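PDB 3MMG: nuclear inclusion protein A from Tobacco vein mottling virus, which probably cleaves the viral polyprotein as a cysteine protease with the chymotrypsin-like fold of the 3C-type enzymes. Local coordinates for residues R9-N12 against P13-A16; N115-K119 against S120-L124. The protein carries 3 engineered substitutions. One frame throughout, in Å; residues are numbered along the deposited sequence.

Contact 1 (R9-N12 against P13-A16)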
loop_
_atom_site.group_PDB
_atom_site.type_symbol
_atom_site.label_atom_id
_atom_site.label_comp_id
_atom_site.label_asym_id
_atom_site.label_seq_id
_atom_site.Cartn_x
_atom_site.Cartn_y
_atom_site.Cartn_z
ATOM N N ARG A 9 4.499 -21.203 -2.010
ATOM C CA ARG A 9 5.286 -20.078 -1.458
ATOM C C ARG A 9 4.693 -19.633 -0.135
ATOM O O ARG A 9 3.481 -19.713 0.048
ATOM C CB ARG A 9 5.297 -18.890 -2.458
ATOM C CG ARG A 9 5.909 -17.563 -1.934
ATOM C CD ARG A 9 6.191 -16.535 -3.053
ATOM N NE ARG A 9 7.306 -16.926 -3.911
ATOM C CZ ARG A 9 8.595 -16.851 -3.583
ATOM N NH1 ARG A 9 8.982 -16.381 -2.401
ATOM N NH2 ARG A 9 9.514 -17.268 -4.452
ATOM N N ASP A 10 5.568 -19.150 0.758
ATOM C CA ASP A 10 5.174 -18.686 2.075
ATOM C C ASP A 10 4.995 -17.176 2.069
ATOM O O ASP A 10 5.984 -16.427 1.989
ATOM C CB ASP A 10 6.265 -19.058 3.091
ATOM C CG ASP A 10 5.786 -18.966 4.550
ATOM O OD1 ASP A 10 4.867 -18.186 4.838
ATOM O OD2 ASP A 10 6.341 -19.678 5.427
ATOM N N PHE A 11 3.746 -16.721 2.173
ATOM C CA PHE A 11 3.471 -15.277 2.210
ATOM C C PHE A 11 3.210 -14.762 3.621
ATOM O O PHE A 11 2.824 -13.598 3.833
ATOM C CB PHE A 11 2.244 -14.935 1.343
ATOM C CG PHE A 11 2.418 -15.290 -0.095
ATOM C CD1 PHE A 11 1.956 -16.504 -0.582
ATOM C CD2 PHE A 11 3.030 -14.393 -0.965
ATOM C CE1 PHE A 11 2.112 -16.813 -1.942
ATOM C CE2 PHE A 11 3.189 -14.692 -2.316
ATOM C CZ PHE A 11 2.727 -15.905 -2.791
ATOM N N ASN A 12 3.377 -15.635 4.605
ATOM C CA ASN A 12 3.013 -15.259 5.964
ATOM C C ASN A 12 3.799 -14.115 6.573
ATOM O O ASN A 12 3.212 -13.277 7.267
ATOM C CB ASN A 12 3.026 -16.494 6.866
ATOM C CG ASN A 12 1.900 -17.423 6.525
ATOM O OD1 ASN A 12 0.741 -17.118 6.805
ATOM N ND2 ASN A 12 2.222 -18.522 5.869
ATOM N N PRO A 13 5.118 -14.052 6.324
ATOM C CA PRO A 13 5.846 -12.879 6.842
ATOM C C PRO A 13 5.335 -11.523 6.335
ATOM O O PRO A 13 5.389 -10.521 7.070
ATOM C CB PRO A 13 7.265 -13.114 6.344
ATOM C CG PRO A 13 7.390 -14.615 6.251
ATOM C CD PRO A 13 6.038 -15.028 5.711
ATOM N N ILE A 14 4.859 -11.486 5.090
ATOM C CA ILE A 14 4.219 -10.265 4.574
ATOM C C ILE A 14 2.912 -9.961 5.277
ATOM O O ILE A 14 2.708 -8.834 5.741
ATOM C CB ILE A 14 4.015 -10.335 3.043
ATOM C CG1 ILE A 14 5.373 -10.523 2.350
ATOM C CG2 ILE A 14 3.275 -9.086 2.536
ATOM C CD1 ILE A 14 5.266 -11.136 0.980
ATOM N N SER A 15 2.037 -10.964 5.358
ATOM C CA SER A 15 0.767 -10.849 6.059
ATOM C C SER A 15 0.925 -10.355 7.500
ATOM O O SER A 15 0.080 -9.610 7.997
ATOM C CB SER A 15 0.054 -12.201 6.041
ATOM O OG SER A 15 -1.150 -12.143 6.757
ATOM N N ALA A 16 2.010 -10.765 8.159
ATOM C CA ALA A 16 2.273 -10.379 9.549
ATOM C C ALA A 16 2.514 -8.867 9.706
ATOM O O ALA A 16 2.378 -8.339 10.804
ATOM C CB ALA A 16 3.439 -11.168 10.113
#
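The short N-terminal helix 12-15 opens with Phe11 at its N-cap position and an Asx turn just before it, and contact 1 is the local folding of residues 9-12 onto 13-16 at that start. Phe11 O takes the backbone N-H of Ser15 at 3.1 Å in an almost straight bond (175°), and one residue on Asn12 O takes that of Ala16 at 2.9 Å, two i to i+4 bonds of this short turn. Ahead of them, Asp10 OD1 is gripped twice by Asn12. The backbone N of Asn12 reaches OD1 of Asp10 at 3.0 Å and closes the Asx turn, while ND2 of the same Asn12 comes to that oxygen from above the carboxylate plane at 2.9 Å. Asp10 has CG swung away from its own N, and this chi1 of -164° brings OD1 to 3.5 Å from Pro13 CD, the two side chains crossing at about a right angle. The other end of the Asn12 amide, OD1, is hydrogen-bonded to Ser123 on strand 121-133. The side chains of Phe11 and Ile14 both pack on Val112 of strand 109-116 and Val156 of strand 154-157. Between the two side chains the touch is light: Ile14 CD1 lies at the edge of the Phe11 ring, near its plane, 4.4 Å from CD2.

Contact 2 (N115-K119 against S120-L124)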
loop_
_atom_site.group_PDB
_atom_site.type_symbol
_atom_site.label_atom_id
_atom_site.label_comp_id
_atom_site.label_asym_id
_atom_site.label_seq_id
_atom_site.Cartn_x
_atom_site.Cartn_y
_atom_site.Cartn_z
ATOM N N ASN A 115 -6.375 -11.264 7.876
ATOM C CA ASN A 115 -7.612 -11.270 8.620
ATOM C C ASN A 115 -7.230 -11.155 10.087
ATOM O O ASN A 115 -6.227 -11.737 10.521
ATOM C CB ASN A 115 -8.342 -12.578 8.374
ATOM C CG ASN A 115 -9.704 -12.604 9.009
ATOM O OD1 ASN A 115 -10.073 -13.577 9.649
ATOM N ND2 ASN A 115 -10.460 -11.532 8.835
ATOM N N PHE A 116 -8.017 -10.400 10.848
ATOM C CA PHE A 116 -7.733 -10.216 12.273
ATOM C C PHE A 116 -8.744 -11.019 13.085
ATOM O O PHE A 116 -9.967 -10.897 12.872
ATOM C CB PHE A 116 -7.726 -8.712 12.620
ATOM C CG PHE A 116 -6.622 -7.960 11.917
ATOM C CD1 PHE A 116 -6.762 -7.595 10.579
ATOM C CD2 PHE A 116 -5.426 -7.716 12.544
ATOM C CE1 PHE A 116 -5.742 -6.948 9.906
ATOM C CE2 PHE A 116 -4.390 -7.066 11.864
ATOM C CZ PHE A 116 -4.553 -6.694 10.547
ATOM N N GLN A 117 -8.226 -11.857 13.992
ATOM C CA GLN A 117 -9.052 -12.781 14.782
ATOM C C GLN A 117 -8.823 -12.489 16.270
ATOM O O GLN A 117 -8.178 -11.472 16.621
ATOM C CB GLN A 117 -8.717 -14.241 14.433
ATOM C CG GLN A 117 -8.722 -14.485 12.916
ATOM C CD GLN A 117 -8.101 -15.808 12.484
ATOM O OE1 GLN A 117 -8.642 -16.479 11.603
ATOM N NE2 GLN A 117 -6.973 -16.189 13.085
ATOM N N GLN A 118 -9.350 -13.336 17.152
ATOM C CA GLN A 118 -9.284 -12.965 18.578
ATOM C C GLN A 118 -7.862 -12.953 19.121
ATOM O O GLN A 118 -7.475 -11.998 19.824
ATOM C CB GLN A 118 -10.138 -13.889 19.433
ATOM C CG GLN A 118 -10.278 -13.381 20.852
ATOM C CD GLN A 118 -11.206 -14.238 21.680
ATOM O OE1 GLN A 118 -12.250 -14.696 21.201
ATOM N NE2 GLN A 118 -10.847 -14.435 22.943
ATOM N N LYS A 119 -7.104 -14.013 18.838
ATOM C CA LYS A 119 -5.794 -14.187 19.474
ATOM C C LYS A 119 -4.637 -14.137 18.484
ATOM O O LYS A 119 -3.466 -14.254 18.866
ATOM C CB LYS A 119 -5.748 -15.544 20.211
ATOM C CG LYS A 119 -6.904 -15.757 21.183
ATOM C CD LYS A 119 -6.637 -16.985 22.025
ATOM C CE LYS A 119 -7.921 -17.515 22.627
ATOM N NZ LYS A 119 -7.705 -18.053 24.011
ATOM N N SER A 120 -4.976 -13.948 17.214
ATOM C CA SER A 120 -4.027 -14.166 16.120
ATOM C C SER A 120 -4.529 -13.455 14.889
ATOM O O SER A 120 -5.640 -12.904 14.873
ATOM C CB SER A 120 -3.953 -15.680 15.777
ATOM O OG SER A 120 -5.241 -16.174 15.363
ATOM N N VAL A 121 -3.706 -13.440 13.848
ATOM C CA VAL A 121 -4.207 -12.989 12.535
ATOM C C VAL A 121 -3.993 -14.149 11.584
ATOM O O VAL A 121 -3.182 -15.042 11.854
ATOM C CB VAL A 121 -3.441 -11.756 11.980
ATOM C CG1 VAL A 121 -3.520 -10.590 12.966
ATOM C CG2 VAL A 121 -1.977 -12.110 11.661
ATOM N N SER A 122 -4.701 -14.146 10.466
ATOM C CA SER A 122 -4.438 -15.177 9.454
ATOM C C SER A 122 -4.080 -14.512 8.137
ATOM O O SER A 122 -4.524 -13.399 7.860
ATOM C CB SER A 122 -5.640 -16.100 9.263
ATOM O OG SER A 122 -6.740 -15.368 8.768
ATOM N N SER A 123 -3.291 -15.220 7.335
ATOM C CA SER A 123 -2.844 -14.729 6.033
ATOM C C SER A 123 -3.838 -15.055 4.925
ATOM O O SER A 123 -4.440 -16.140 4.912
ATOM C CB SER A 123 -1.480 -15.335 5.667
ATOM O OG SER A 123 -1.513 -16.767 5.663
ATOM N N LEU A 124 -3.927 -14.147 3.955
ATOM C CA LEU A 124 -4.791 -14.339 2.787
ATOM C C LEU A 124 -3.968 -14.080 1.534
ATOM O O LEU A 124 -3.139 -13.184 1.520
ATOM C CB LEU A 124 -5.972 -13.369 2.839
ATOM C CG LEU A 124 -6.672 -13.216 4.212
ATOM C CD1 LEU A 124 -7.513 -11.975 4.265
ATOM C CD2 LEU A 124 -7.475 -14.419 4.505
HETATM O O HOH W 1 -7.742 -16.408 17.348
#
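Contact 2 is the turn end of a beta hairpin on the protein surface, where strand 109-116 gives way to strand 121-133 in the six-stranded antiparallel barrel. Asn115 and Ser122 form the hydrogen-bonded pair: Asn115 N gives its hydrogen to Ser122 O at 2.8 Å, in the carbonyl plane and nearly straight, and Ser122 N returns one to Asn115 O at 2.9 Å. The next pair, Phe116 with Val121, is non-hydrogen-bonded. Its side chains lie side by side and point the same way, with Val121 CG1 3.5 Å from CD2 of the Phe116 ring and close to CE2 as well. On the other face of the hairpin stand the side chains of Asn115 and Ser122; with chi1 of 64°, Ser122 OG sits between the N and carbonyl branches of its own backbone and leans across to the partner strand. Beyond the last pair, Gln117 N donates to Ser120 O at 2.9 Å and draws the loop together. The Gln117 chain runs extended beyond CG toward Ser122, bringing OE1 to 3.6 Å from Ser122 OG, and the turn of the amide about its last torsion (chi3 138°) sends NE2 back to Ser120 OG: NE2 donates there at 2.9 Å, a weak bond bent to 129°. A water clasps the turn further, accepting from Lys119 N at 2.9 Å and hydrogen-bonded to Ser120 OG. Away from the turn the pairing carries on, Leu124 bonding through its backbone to Ser113 of strand 109-116, while the short helix 12-15 lies against the hairpin.

From the N terminus, contact 1 comes first and is complete at Ala16, long before contact 2 opens at Asn115; the two are in series and neither nests in nor crosses the other. Contact 1 winds the lead-in peptide into helix 12-15, just ahead of the first strand, 18-25, of the seven-stranded sheet. Contact 2 closes the hairpin between strands 109-116 and 121-133 of the barrel. Their centres lie about 12 Å apart, and they touch where the side chain of Asn12 meets that of Ser123. The N-terminal helix is thereby tied to the barrel hairpin.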